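PDB 5DU9: CDA peptide synthetase I from Streptomyces coelicolor, which is a peptide synthetase represented here by its condensation domain, an alpha/beta fold with (2S)-2-amino-N-butyl-propanamide bound in a pocket. Local coordinates for residues Arg51-Thr56 with Val101-Ile106; His105-Gly110 with Leu142-Gly147; Asp287-Val292 with Pro314-Val319. The protein carries 1 engineered substitution. All coordinates share one frame; numbering follows the deposited sequence.

Overall arrangement
Contacts 1 and 2 adjoin at one margin of a mixed sheet, their centres about 16 Å apart, and share His105 and Ile106 on edge strand 103-107. Contact 3 lies on the opposite side of the chain's centre, about 42 Å and 43 Å, centre to centre, from contacts 1 and 2. The chemistry follows location. In contact 1, helix 46-58 meets residues 101-103, leading into that strand, chiefly through apolar side chains, without a hydrogen bond between the segments. Contact 2 pairs the same strand in parallel with strand 138-146 and adds one side-chain hydrogen bond across it; both contacts are partly buried. Contact 3 is a buried antiparallel pairing, one of its faces being aliphatic, the other carrying a long salt bridge.

Contact 1. Residues Arg51-Thr56 with Val101-Ile106; sequences RALRLT and VLLRHI
Val101 packs against Leu53 and Arg54 on one side of the helix. From CB, the first neighbour across the contact is Arg54 NH1, 4.1 Å from Val101 CB. The branch CG1, held anti to the backbone N (chi1 -173°), makes the closest approaches: Val101 CG1 is 3.7 Å from Leu53 CG and 3.8 Å from Arg54 CA, so this single methyl touches both a side chain and the helix backbone. The other branch, CG2, ends beside the guanidinium, with Val101 CG2 4.2 Å from Arg54 NH1. The Arg54 chain is extended from CG to NE, and the guanidinium beyond it brings NH1 near Val101, while Arg54 NH2 makes a weak hydrogen bond to Ala83 O.

Leu53 continues the contact toward the strand. Its methyl CD2 serves two partners, with Leu53 CD2 at 3.7 Å from Leu103 CB and 3.7 Å from Leu102 O. No hydrogen bond links the two segments; with 243 Å² buried in all, their direct join rests on van der Waals contact.

One polar tie runs nearby: Leu103 O accepts a hydrogen bond from His46 NE2, at the start of the same helix. Leu53 and Leu103 both touch His140 of strand 138-146 and Tyr152 of strand 149-157, while Leu53 also meets Phe169 of helix 163-182. Helix 46-58 is thus packed against the sheet at its edge strand 103-107, with helix 163-182 as a further neighbour.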
ATOM      1  N   ARG A  51       4.108   8.253  25.115  1.00 32.30           N
ATOM      2  CA  ARG A  51       5.549   8.219  25.342  1.00 34.33           C
ATOM      3  C   ARG A  51       6.217   7.289  24.333  1.00 29.79           C
ATOM      4  O   ARG A  51       7.276   7.603  23.785  1.00 30.79           O
ATOM      5  CB  ARG A  51       5.863   7.767  26.770  1.00 34.60           C
ATOM      6  N   ALA A  52       5.581   6.146  24.084  1.00 28.05           N
ATOM      7  CA  ALA A  52       6.104   5.163  23.140  1.00 31.09           C
ATOM      8  C   ALA A  52       6.164   5.730  21.724  1.00 32.14           C
ATOM      9  O   ALA A  52       7.098   5.439  20.972  1.00 26.82           O
ATOM     10  CB  ALA A  52       5.254   3.905  23.162  1.00 29.75           C
ATOM     11  N   LEU A  53       5.169   6.530  21.357  1.00 25.68           N
ATOM     12  CA  LEU A  53       5.160   7.147  20.036  1.00 22.05           C
ATOM     13  C   LEU A  53       6.348   8.087  19.890  1.00 26.34           C
ATOM     14  O   LEU A  53       7.007   8.113  18.854  1.00 26.19           O
ATOM     15  CB  LEU A  53       3.857   7.914  19.785  1.00 22.23           C
ATOM     16  CG  LEU A  53       3.784   8.613  18.418  1.00 20.41           C
ATOM     17  CD1 LEU A  53       3.923   7.611  17.279  1.00 20.71           C
ATOM     18  CD2 LEU A  53       2.500   9.410  18.260  1.00 22.61           C
ATOM     19  N   ARG A  54       6.623   8.853  20.940  1.00 28.78           N
ATOM     20  CA  ARG A  54       7.712   9.818  20.901  1.00 25.65           C
ATOM     21  C   ARG A  54       9.044   9.111  20.683  1.00 26.37           C
ATOM     22  O   ARG A  54       9.847   9.537  19.853  1.00 28.05           O
ATOM     23  CB  ARG A  54       7.746  10.647  22.187  1.00 29.14           C
ATOM     24  CG  ARG A  54       8.665  11.854  22.095  1.00 40.85           C
ATOM     25  CD  ARG A  54       8.424  12.844  23.221  1.00 44.69           C
ATOM     26  NE  ARG A  54       9.356  13.968  23.157  1.00 58.96           N
ATOM     27  CZ  ARG A  54       9.167  15.071  22.437  1.00 53.00           C
ATOM     28  NH1 ARG A  54       8.070  15.223  21.705  1.00 40.08           N
ATOM     29  NH2 ARG A  54      10.081  16.031  22.449  1.00 62.33           N
ATOM     30  N   LEU A  55       9.265   8.022  21.414  1.00 28.39           N
ATOM     31  CA  LEU A  55      10.490   7.240  21.274  1.00 27.55           C
ATOM     32  C   LEU A  55      10.575   6.607  19.892  1.00 28.59           C
ATOM     33  O   LEU A  55      11.646   6.539  19.292  1.00 28.38           O
ATOM     34  CB  LEU A  55      10.560   6.151  22.344  1.00 30.66           C
ATOM     35  CG  LEU A  55      10.706   6.618  23.794  1.00 32.35           C
ATOM     36  CD1 LEU A  55      10.530   5.441  24.742  1.00 39.09           C
ATOM     37  CD2 LEU A  55      12.054   7.281  24.013  1.00 39.19           C
ATOM     38  N   THR A  56       9.436   6.141  19.393  1.00 25.33           N
ATOM     39  CA  THR A  56       9.391   5.471  18.103  1.00 22.25           C
ATOM     40  C   THR A  56       9.712   6.449  16.983  1.00 24.33           C
ATOM     41  O   THR A  56      10.537   6.162  16.116  1.00 22.81           O
ATOM     42  CB  THR A  56       8.016   4.830  17.853  1.00 21.51           C
ATOM     43  OG1 THR A  56       7.784   3.804  18.828  1.00 24.05           O
ATOM     44  CG2 THR A  56       7.946   4.215  16.462  1.00 19.94           C
ATOM     45  N   VAL A 101       5.628  15.671  17.906  1.00 27.66           N
ATOM     46  CA  VAL A 101       5.030  14.358  18.090  1.00 29.16           C
ATOM     47  C   VAL A 101       3.779  14.483  18.940  1.00 26.46           C
ATOM     48  O   VAL A 101       3.814  15.009  20.054  1.00 27.54           O
ATOM     49  CB  VAL A 101       5.997  13.367  18.748  1.00 29.35           C
ATOM     50  CG1 VAL A 101       5.384  11.973  18.752  1.00 30.82           C
ATOM     51  CG2 VAL A 101       7.336  13.362  18.014  1.00 30.48           C
ATOM     52  N   LEU A 102       2.674  13.989  18.396  1.00 27.92           N
ATOM     53  CA  LEU A 102       1.382  14.068  19.055  1.00 24.01           C
ATOM     54  C   LEU A 102       0.585  12.797  18.819  1.00 23.67           C
ATOM     55  O   LEU A 102       0.356  12.400  17.674  1.00 23.42           O
ATOM     56  CB  LEU A 102       0.599  15.279  18.545  1.00 27.79           C
ATOM     57  CG  LEU A 102      -0.849  15.409  19.027  1.00 27.71           C
ATOM     58  CD1 LEU A 102      -0.891  15.695  20.521  1.00 30.46           C
ATOM     59  CD2 LEU A 102      -1.575  16.490  18.241  1.00 30.00           C
ATOM     60  N   LEU A 103       0.175  12.160  19.910  1.00 24.83           N
ATOM     61  CA  LEU A 103      -0.791  11.076  19.845  1.00 24.73           C
ATOM     62  C   LEU A 103      -2.110  11.564  20.420  1.00 27.98           C
ATOM     63  O   LEU A 103      -2.237  11.777  21.630  1.00 27.70           O
ATOM     64  CB  LEU A 103      -0.304   9.842  20.604  1.00 26.03           C
ATOM     65  CG  LEU A 103      -1.309   8.684  20.640  1.00 23.44           C
ATOM     66  CD1 LEU A 103      -1.582   8.157  19.243  1.00 22.12           C
ATOM     67  CD2 LEU A 103      -0.811   7.574  21.547  1.00 24.37           C
ATOM     68  N   ARG A 104      -3.090  11.759  19.549  1.00 22.09           N
ATOM     69  CA  ARG A 104      -4.408  12.172  19.998  1.00 27.09           C
ATOM     70  C   ARG A 104      -5.103  11.004  20.681  1.00 28.81           C
ATOM     71  O   ARG A 104      -4.915   9.850  20.295  1.00 24.27           O
ATOM     72  CB  ARG A 104      -5.257  12.670  18.829  1.00 28.36           C
ATOM     73  CG  ARG A 104      -4.692  13.871  18.090  1.00 29.41           C
ATOM     74  CD  ARG A 104      -5.680  14.352  17.040  1.00 35.02           C
ATOM     75  NE  ARG A 104      -5.128  15.395  16.177  1.00 30.54           N
ATOM     76  CZ  ARG A 104      -5.211  16.700  16.414  1.00 25.17           C
ATOM     77  NH1 ARG A 104      -5.819  17.152  17.503  1.00 34.53           N
ATOM     78  NH2 ARG A 104      -4.678  17.563  15.560  1.00 50.87           N
ATOM     79  N   HIS A 105      -5.891  11.310  21.705  1.00 25.25           N
ATOM     80  CA  HIS A 105      -6.806  10.334  22.283  1.00 28.03           C
ATOM     81  C   HIS A 105      -8.234  10.801  22.089  1.00 26.56           C
ATOM     82  O   HIS A 105      -8.647  11.820  22.643  1.00 29.07           O
ATOM     83  CB  HIS A 105      -6.545  10.113  23.768  1.00 28.56           C
ATOM     84  CG  HIS A 105      -7.422   9.059  24.369  1.00 36.18           C
ATOM     85  ND1 HIS A 105      -7.804   9.065  25.693  1.00 43.70           N
ATOM     86  CD2 HIS A 105      -7.999   7.965  23.815  1.00 30.89           C
ATOM     87  CE1 HIS A 105      -8.577   8.020  25.930  1.00 36.85           C
ATOM     88  NE2 HIS A 105      -8.710   7.336  24.808  1.00 32.33           N
ATOM     89  N   ILE A 106      -8.977  10.045  21.293  1.00 26.43           N
ATOM     90  CA  ILE A 106     -10.371  10.344  21.018  1.00 26.09           C
ATOM     91  C   ILE A 106     -11.235   9.248  21.622  1.00 27.34           C
ATOM     92  O   ILE A 106     -11.273   8.126  21.118  1.00 25.72           O
ATOM     93  CB  ILE A 106     -10.623  10.470  19.509  1.00 28.33           C
ATOM     94  CG1 ILE A 106      -9.763  11.607  18.947  1.00 40.78           C
ATOM     95  CG2 ILE A 106     -12.102  10.724  19.231  1.00 31.26           C
ATOM     96  CD1 ILE A 106      -9.810  11.752  17.450  1.00 38.25           C
TER

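Contact 2. Residues His105-Gly110 with Leu142-Gly147; sequences HIDLSG and LFTLGG
Ile106 and Phe143 sit side by side in the parallel pairing of strands 103-107 and 138-146, the two strands of a beta-alpha-beta unit connected through helix 114-126. The axes of segments 105-107 and 142-146 run 17° apart. The backbone bonds alternate as parallel register requires: Ile106 N gives to Leu142 O at 2.9 Å, Ile106 O accepts from Thr144 N at 3.0 Å, and Thr144 O takes Leu108 N at 2.8 Å. The last is the most bent of the three, with an N-H...O angle of 137°, where the first strand has already given way to a turn.

On the face bearing His105 and Thr144, a side-chain bond supplements the backbone. His105 NE2 and Thr144 OG1 are 2.7 Å apart in a nearly straight bond (173°), the hydroxyl oxygen lying in the plane of the imidazole at its edge; the ring also stacks with His46.

The other face is apolar. Ile106 CD1 approaches Phe143 CE1 to 3.5 Å, and Leu108 CD1 reaches Phe143 CD1; Trp121 and Ala118 of helix 114-126 touch this same phenyl group.

At the end of the strand, Asp107 OD1 grips the turn that follows with two bonds. It accepts from Ser109 N, two residues on, which makes an Asx turn; the N-H comes nearly along the C-O axis. Ser109 OG, at 2.6 Å from Asp107 OD1, uses the oxygen's syn lone pair.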
ATOM      1  N   HIS A 105      -5.891  11.310  21.705  1.00 25.25           N
ATOM      2  CA  HIS A 105      -6.806  10.334  22.283  1.00 28.03           C
ATOM      3  C   HIS A 105      -8.234  10.801  22.089  1.00 26.56           C
ATOM      4  O   HIS A 105      -8.647  11.820  22.643  1.00 29.07           O
ATOM      5  CB  HIS A 105      -6.545  10.113  23.768  1.00 28.56           C
ATOM      6  CG  HIS A 105      -7.422   9.059  24.369  1.00 36.18           C
ATOM      7  ND1 HIS A 105      -7.804   9.065  25.693  1.00 43.70           N
ATOM      8  CD2 HIS A 105      -7.999   7.965  23.815  1.00 30.89           C
ATOM      9  CE1 HIS A 105      -8.577   8.020  25.930  1.00 36.85           C
ATOM     10  NE2 HIS A 105      -8.710   7.336  24.808  1.00 32.33           N
ATOM     11  N   ILE A 106      -8.977  10.045  21.293  1.00 26.43           N
ATOM     12  CA  ILE A 106     -10.371  10.344  21.018  1.00 26.09           C
ATOM     13  C   ILE A 106     -11.235   9.248  21.622  1.00 27.34           C
ATOM     14  O   ILE A 106     -11.273   8.126  21.118  1.00 25.72           O
ATOM     15  CB  ILE A 106     -10.623  10.470  19.509  1.00 28.33           C
ATOM     16  CG1 ILE A 106      -9.763  11.607  18.947  1.00 40.78           C
ATOM     17  CG2 ILE A 106     -12.102  10.724  19.231  1.00 31.26           C
ATOM     18  CD1 ILE A 106      -9.810  11.752  17.450  1.00 38.25           C
ATOM     19  N   ASP A 107     -11.915   9.584  22.713  1.00 31.19           N
ATOM     20  CA  ASP A 107     -12.743   8.628  23.432  1.00 30.05           C
ATOM     21  C   ASP A 107     -14.147   8.596  22.839  1.00 30.50           C
ATOM     22  O   ASP A 107     -14.962   9.477  23.100  1.00 32.11           O
ATOM     23  CB  ASP A 107     -12.791   8.986  24.921  1.00 35.96           C
ATOM     24  CG  ASP A 107     -13.478   7.921  25.760  1.00 40.76           C
ATOM     25  OD1 ASP A 107     -14.072   6.987  25.186  1.00 36.58           O
ATOM     26  OD2 ASP A 107     -13.429   8.024  27.004  1.00 45.81           O
ATOM     27  N   LEU A 108     -14.415   7.570  22.037  1.00 29.64           N
ATOM     28  CA  LEU A 108     -15.735   7.380  21.449  1.00 30.02           C
ATOM     29  C   LEU A 108     -16.520   6.316  22.213  1.00 34.66           C
ATOM     30  O   LEU A 108     -17.560   5.849  21.750  1.00 35.34           O
ATOM     31  CB  LEU A 108     -15.605   7.000  19.973  1.00 28.03           C
ATOM     32  CG  LEU A 108     -14.896   8.045  19.104  1.00 28.61           C
ATOM     33  CD1 LEU A 108     -14.641   7.517  17.700  1.00 30.53           C
ATOM     34  CD2 LEU A 108     -15.703   9.337  19.046  1.00 34.46           C
ATOM     35  N   SER A 109     -16.022   5.941  23.389  1.00 32.08           N
ATOM     36  CA  SER A 109     -16.739   5.016  24.254  1.00 36.60           C
ATOM     37  C   SER A 109     -17.939   5.734  24.851  1.00 44.15           C
ATOM     38  O   SER A 109     -17.799   6.535  25.776  1.00 79.14           O
ATOM     39  CB  SER A 109     -15.837   4.481  25.366  1.00 41.00           C
ATOM     40  OG  SER A 109     -15.733   5.415  26.427  1.00 39.41           O
ATOM     41  N   GLY A 110     -19.115   5.441  24.311  1.00 54.26           N
ATOM     42  CA  GLY A 110     -20.329   6.131  24.698  1.00 42.35           C
ATOM     43  C   GLY A 110     -21.104   6.565  23.472  1.00 38.92           C
ATOM     44  O   GLY A 110     -22.308   6.814  23.547  1.00 40.84           O
ATOM     45  N   LEU A 142      -5.305   7.646  18.734  1.00 19.58           N
ATOM     46  CA  LEU A 142      -5.802   6.457  19.407  1.00 24.91           C
ATOM     47  C   LEU A 142      -7.272   6.673  19.721  1.00 23.51           C
ATOM     48  O   LEU A 142      -7.623   7.608  20.436  1.00 23.53           O
ATOM     49  CB  LEU A 142      -5.016   6.179  20.691  1.00 24.10           C
ATOM     50  CG  LEU A 142      -5.484   4.971  21.509  1.00 28.03           C
ATOM     51  CD1 LEU A 142      -5.175   3.671  20.775  1.00 27.54           C
ATOM     52  CD2 LEU A 142      -4.857   4.977  22.893  1.00 28.97           C
ATOM     53  N   PHE A 143      -8.126   5.823  19.163  1.00 20.76           N
ATOM     54  CA  PHE A 143      -9.550   5.864  19.464  1.00 25.14           C
ATOM     55  C   PHE A 143      -9.900   4.820  20.516  1.00 25.33           C
ATOM     56  O   PHE A 143      -9.431   3.687  20.443  1.00 25.95           O
ATOM     57  CB  PHE A 143     -10.383   5.616  18.206  1.00 22.91           C
ATOM     58  CG  PHE A 143     -10.201   6.651  17.137  1.00 20.28           C
ATOM     59  CD1 PHE A 143     -11.019   7.769  17.092  1.00 22.85           C
ATOM     60  CD2 PHE A 143      -9.223   6.501  16.167  1.00 18.73           C
ATOM     61  CE1 PHE A 143     -10.858   8.719  16.105  1.00 24.32           C
ATOM     62  CE2 PHE A 143      -9.061   7.451  15.178  1.00 22.75           C
ATOM     63  CZ  PHE A 143      -9.882   8.559  15.147  1.00 20.96           C
ATOM     64  N   THR A 144     -10.711   5.215  21.492  1.00 27.83           N
ATOM     65  CA  THR A 144     -11.357   4.266  22.393  1.00 27.18           C
ATOM     66  C   THR A 144     -12.763   4.020  21.856  1.00 30.02           C
ATOM     67  O   THR A 144     -13.517   4.969  21.637  1.00 31.14           O
ATOM     68  CB  THR A 144     -11.416   4.787  23.840  1.00 28.91           C
ATOM     69  OG1 THR A 144     -10.089   5.060  24.309  1.00 33.10           O
ATOM     70  CG2 THR A 144     -12.075   3.762  24.759  1.00 29.96           C
ATOM     71  N   LEU A 145     -13.115   2.754  21.643  1.00 30.73           N
ATOM     72  CA  LEU A 145     -14.370   2.413  20.968  1.00 28.06           C
ATOM     73  C   LEU A 145     -15.438   1.796  21.863  1.00 35.38           C
ATOM     74  O   LEU A 145     -16.551   1.529  21.406  1.00 54.82           O
ATOM     75  CB  LEU A 145     -14.090   1.445  19.822  1.00 26.87           C
ATOM     76  CG  LEU A 145     -13.125   1.929  18.742  1.00 26.42           C
ATOM     77  CD1 LEU A 145     -13.018   0.878  17.649  1.00 29.30           C
ATOM     78  CD2 LEU A 145     -13.562   3.266  18.164  1.00 28.43           C
ATOM     79  N   GLY A 146     -15.110   1.559  23.125  1.00 30.80           N
ATOM     80  CA  GLY A 146     -16.037   0.873  24.009  1.00 45.72           C
ATOM     81  C   GLY A 146     -15.837  -0.629  23.928  1.00 47.26           C
ATOM     82  O   GLY A 146     -15.328  -1.143  22.930  1.00 40.02           O
ATOM     83  N   GLY A 147     -16.241  -1.338  24.976  1.00 39.62           N
ATOM     84  CA  GLY A 147     -15.941  -2.753  25.088  1.00 42.79           C
ATOM     85  C   GLY A 147     -14.454  -2.973  25.292  1.00 39.23           C
ATOM     86  O   GLY A 147     -13.962  -4.095  25.185  1.00 38.37           O
TER

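Contact 3. Residues Asp287-Val292 with Pro314-Val319; sequences DVVVSV and PLRLAV
In Val288 and Val290, chi1 near -60° (-63° and -60°) sets CG1 anti to the carbonyl carbon, which leaves CG2 between the backbone N and the carbonyl carbon, on the side of the neighbouring strand: Val288 CG2 is 3.7 Å from Leu317 CB, and Val290 CG2 is 3.8 Å from Leu315 CB. Val290 and Leu315 lie side by side, pointing the same way. Val292 CG2 also touches Leu315 CB, at 4.0 Å.

Four backbone bonds fix the register. Val288 N gives to Leu317 O at 2.8 Å and Val288 O accepts from Leu317 N; Val290 pairs in the same way with Leu315, the bond from Leu315 N to Val290 O measuring 2.7 Å.

The face of Asp287, Val289 and Arg316 is mixed: beside the Val289-Pro314 contact it carries a charged pair. Asp287 OD1 makes a long salt bridge of 3.7 Å to Arg316 NE, with carboxylate and guanidinium planes 82° apart. Arg316 NH2 has another acidic partner, Asp223.

Ser291 OG is hydrogen-bonded to Gly361 N, and the Ser291 side chain is about 8 Å from the bound (2S)-2-amino-N-butyl-propanamide, whose pocket includes Arg312, on the strand of Pro314. The antiparallel pair 287-294/311-318, with helices 267-283 and 325-341 on its aliphatic face and its Ser291 end near the ligand pocket, belongs to the alpha/beta architecture of the condensation domain, a member of the CoA-dependent acyltransferase clan.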
ATOM      1  N   ASP A 287      -6.284  -8.940 -24.327  1.00 21.05           N
ATOM      2  CA  ASP A 287      -5.128  -8.505 -23.565  1.00 19.96           C
ATOM      3  C   ASP A 287      -5.564  -7.593 -22.434  1.00 27.21           C
ATOM      4  O   ASP A 287      -6.177  -6.550 -22.657  1.00 27.81           O
ATOM      5  CB  ASP A 287      -4.114  -7.804 -24.467  1.00 33.50           C
ATOM      6  CG  ASP A 287      -3.063  -8.760 -25.006  1.00 40.99           C
ATOM      7  OD1 ASP A 287      -1.972  -8.848 -24.403  1.00 46.49           O
ATOM      8  OD2 ASP A 287      -3.329  -9.431 -26.026  1.00 43.61           O
ATOM      9  N   VAL A 288      -5.253  -8.015 -21.214  1.00 17.81           N
ATOM     10  CA  VAL A 288      -5.612  -7.261 -20.026  1.00 17.05           C
ATOM     11  C   VAL A 288      -4.350  -6.779 -19.329  1.00 18.22           C
ATOM     12  O   VAL A 288      -3.316  -7.454 -19.338  1.00 18.93           O
ATOM     13  CB  VAL A 288      -6.470  -8.099 -19.055  1.00 32.42           C
ATOM     14  CG1 VAL A 288      -7.788  -8.481 -19.718  1.00 27.05           C
ATOM     15  CG2 VAL A 288      -5.722  -9.339 -18.600  1.00 34.80           C
ATOM     16  N   VAL A 289      -4.444  -5.592 -18.745  1.00 16.07           N
ATOM     17  CA  VAL A 289      -3.360  -5.033 -17.953  1.00 16.05           C
ATOM     18  C   VAL A 289      -3.832  -4.830 -16.524  1.00 14.48           C
ATOM     19  O   VAL A 289      -4.916  -4.290 -16.292  1.00 17.43           O
ATOM     20  CB  VAL A 289      -2.870  -3.692 -18.529  1.00 16.34           C
ATOM     21  CG1 VAL A 289      -1.719  -3.137 -17.705  1.00 19.68           C
ATOM     22  CG2 VAL A 289      -2.447  -3.869 -19.978  1.00 19.24           C
ATOM     23  N   VAL A 290      -3.028  -5.298 -15.578  1.00 13.67           N
ATOM     24  CA  VAL A 290      -3.188  -4.909 -14.189  1.00 12.83           C
ATOM     25  C   VAL A 290      -1.858  -4.346 -13.730  1.00 18.76           C
ATOM     26  O   VAL A 290      -0.817  -4.650 -14.309  1.00 26.55           O
ATOM     27  CB  VAL A 290      -3.625  -6.082 -13.296  1.00 16.22           C
ATOM     28  CG1 VAL A 290      -4.970  -6.629 -13.773  1.00 16.71           C
ATOM     29  CG2 VAL A 290      -2.581  -7.174 -13.278  1.00 18.30           C
ATOM     30  N   SER A 291      -1.896  -3.504 -12.706  1.00 13.32           N
ATOM     31  CA  SER A 291      -0.680  -2.931 -12.148  1.00 12.94           C
ATOM     32  C   SER A 291      -0.383  -3.582 -10.812  1.00 14.02           C
ATOM     33  O   SER A 291      -1.284  -3.792  -9.996  1.00 13.23           O
ATOM     34  CB  SER A 291      -0.811  -1.413 -11.995  1.00 13.54           C
ATOM     35  OG  SER A 291      -1.008  -0.780 -13.255  1.00 17.21           O
ATOM     36  N   VAL A 292       0.888  -3.905 -10.601  1.00 12.00           N
ATOM     37  CA  VAL A 292       1.318  -4.635  -9.428  1.00 10.17           C
ATOM     38  C   VAL A 292       2.363  -3.828  -8.659  1.00 12.31           C
ATOM     39  O   VAL A 292       3.357  -3.398  -9.234  1.00 14.19           O
ATOM     40  CB  VAL A 292       1.906  -6.009  -9.828  1.00 17.09           C
ATOM     41  CG1 VAL A 292       2.370  -6.775  -8.606  1.00 21.16           C
ATOM     42  CG2 VAL A 292       0.872  -6.816 -10.601  1.00 17.83           C
ATOM     43  N   PRO A 314       3.485  -2.635 -14.706  1.00 13.30           N
ATOM     44  CA  PRO A 314       2.352  -3.177 -15.457  1.00 13.42           C
ATOM     45  C   PRO A 314       2.518  -4.655 -15.764  1.00 18.04           C
ATOM     46  O   PRO A 314       3.558  -5.071 -16.273  1.00 19.29           O
ATOM     47  CB  PRO A 314       2.369  -2.353 -16.738  1.00 15.09           C
ATOM     48  CG  PRO A 314       3.818  -2.092 -16.965  1.00 16.50           C
ATOM     49  CD  PRO A 314       4.427  -1.927 -15.593  1.00 14.01           C
ATOM     50  N   LEU A 315       1.492  -5.431 -15.446  1.00 15.37           N
ATOM     51  CA  LEU A 315       1.467  -6.853 -15.734  1.00 13.74           C
ATOM     52  C   LEU A 315       0.514  -7.089 -16.892  1.00 14.40           C
ATOM     53  O   LEU A 315      -0.700  -6.921 -16.760  1.00 15.85           O
ATOM     54  CB  LEU A 315       1.035  -7.638 -14.495  1.00 15.30           C
ATOM     55  CG  LEU A 315       1.254  -9.150 -14.517  1.00 15.83           C
ATOM     56  CD1 LEU A 315       2.733  -9.482 -14.419  1.00 14.14           C
ATOM     57  CD2 LEU A 315       0.485  -9.795 -13.384  1.00 15.50           C
ATOM     58  N   ARG A 316       1.072  -7.450 -18.040  1.00 15.45           N
ATOM     59  CA  ARG A 316       0.278  -7.656 -19.233  1.00 17.24           C
ATOM     60  C   ARG A 316      -0.003  -9.134 -19.423  1.00 18.41           C
ATOM     61  O   ARG A 316       0.914  -9.960 -19.405  1.00 18.49           O
ATOM     62  CB  ARG A 316       0.991  -7.089 -20.447  1.00 19.34           C
ATOM     63  CG  ARG A 316       0.095  -6.966 -21.631  1.00 21.68           C
ATOM     64  CD  ARG A 316       0.760  -6.151 -22.704  1.00 22.85           C
ATOM     65  NE  ARG A 316      -0.210  -5.658 -23.662  1.00 31.13           N
ATOM     66  CZ  ARG A 316       0.083  -4.817 -24.641  1.00 23.30           C
ATOM     67  NH1 ARG A 316       1.328  -4.377 -24.791  1.00 24.86           N
ATOM     68  NH2 ARG A 316      -0.872  -4.418 -25.467  1.00 32.07           N
ATOM     69  N   LEU A 317      -1.281  -9.448 -19.604  1.00 15.95           N
ATOM     70  CA  LEU A 317      -1.765 -10.822 -19.606  1.00 17.14           C
ATOM     71  C   LEU A 317      -2.695 -11.041 -20.787  1.00 18.20           C
ATOM     72  O   LEU A 317      -3.639 -10.278 -20.981  1.00 22.28           O
ATOM     73  CB  LEU A 317      -2.507 -11.129 -18.300  1.00 18.18           C
ATOM     74  CG  LEU A 317      -1.774 -10.738 -17.017  1.00 18.36           C
ATOM     75  CD1 LEU A 317      -2.724 -10.639 -15.837  1.00 22.15           C
ATOM     76  CD2 LEU A 317      -0.670 -11.737 -16.732  1.00 16.37           C
ATOM     77  N   ALA A 318      -2.425 -12.077 -21.575  1.00 16.99           N
ATOM     78  CA  ALA A 318      -3.331 -12.475 -22.639  1.00 18.13           C
ATOM     79  C   ALA A 318      -4.216 -13.604 -22.137  1.00 18.55           C
ATOM     80  O   ALA A 318      -3.717 -14.607 -21.636  1.00 18.51           O
ATOM     81  CB  ALA A 318      -2.558 -12.903 -23.878  1.00 26.37           C
ATOM     82  N   VAL A 319      -5.529 -13.418 -22.246  1.00 18.29           N
ATOM     83  CA  VAL A 319      -6.490 -14.451 -21.888  1.00 18.28           C
ATOM     84  C   VAL A 319      -7.196 -14.887 -23.163  1.00 19.75           C
ATOM     85  O   VAL A 319      -8.064 -14.187 -23.687  1.00 21.81           O
ATOM     86  CB  VAL A 319      -7.509 -13.962 -20.836  1.00 17.69           C
ATOM     87  CG1 VAL A 319      -8.441 -15.090 -20.431  1.00 19.93           C
ATOM     88  CG2 VAL A 319      -6.789 -13.413 -19.612  1.00 21.48           C
TER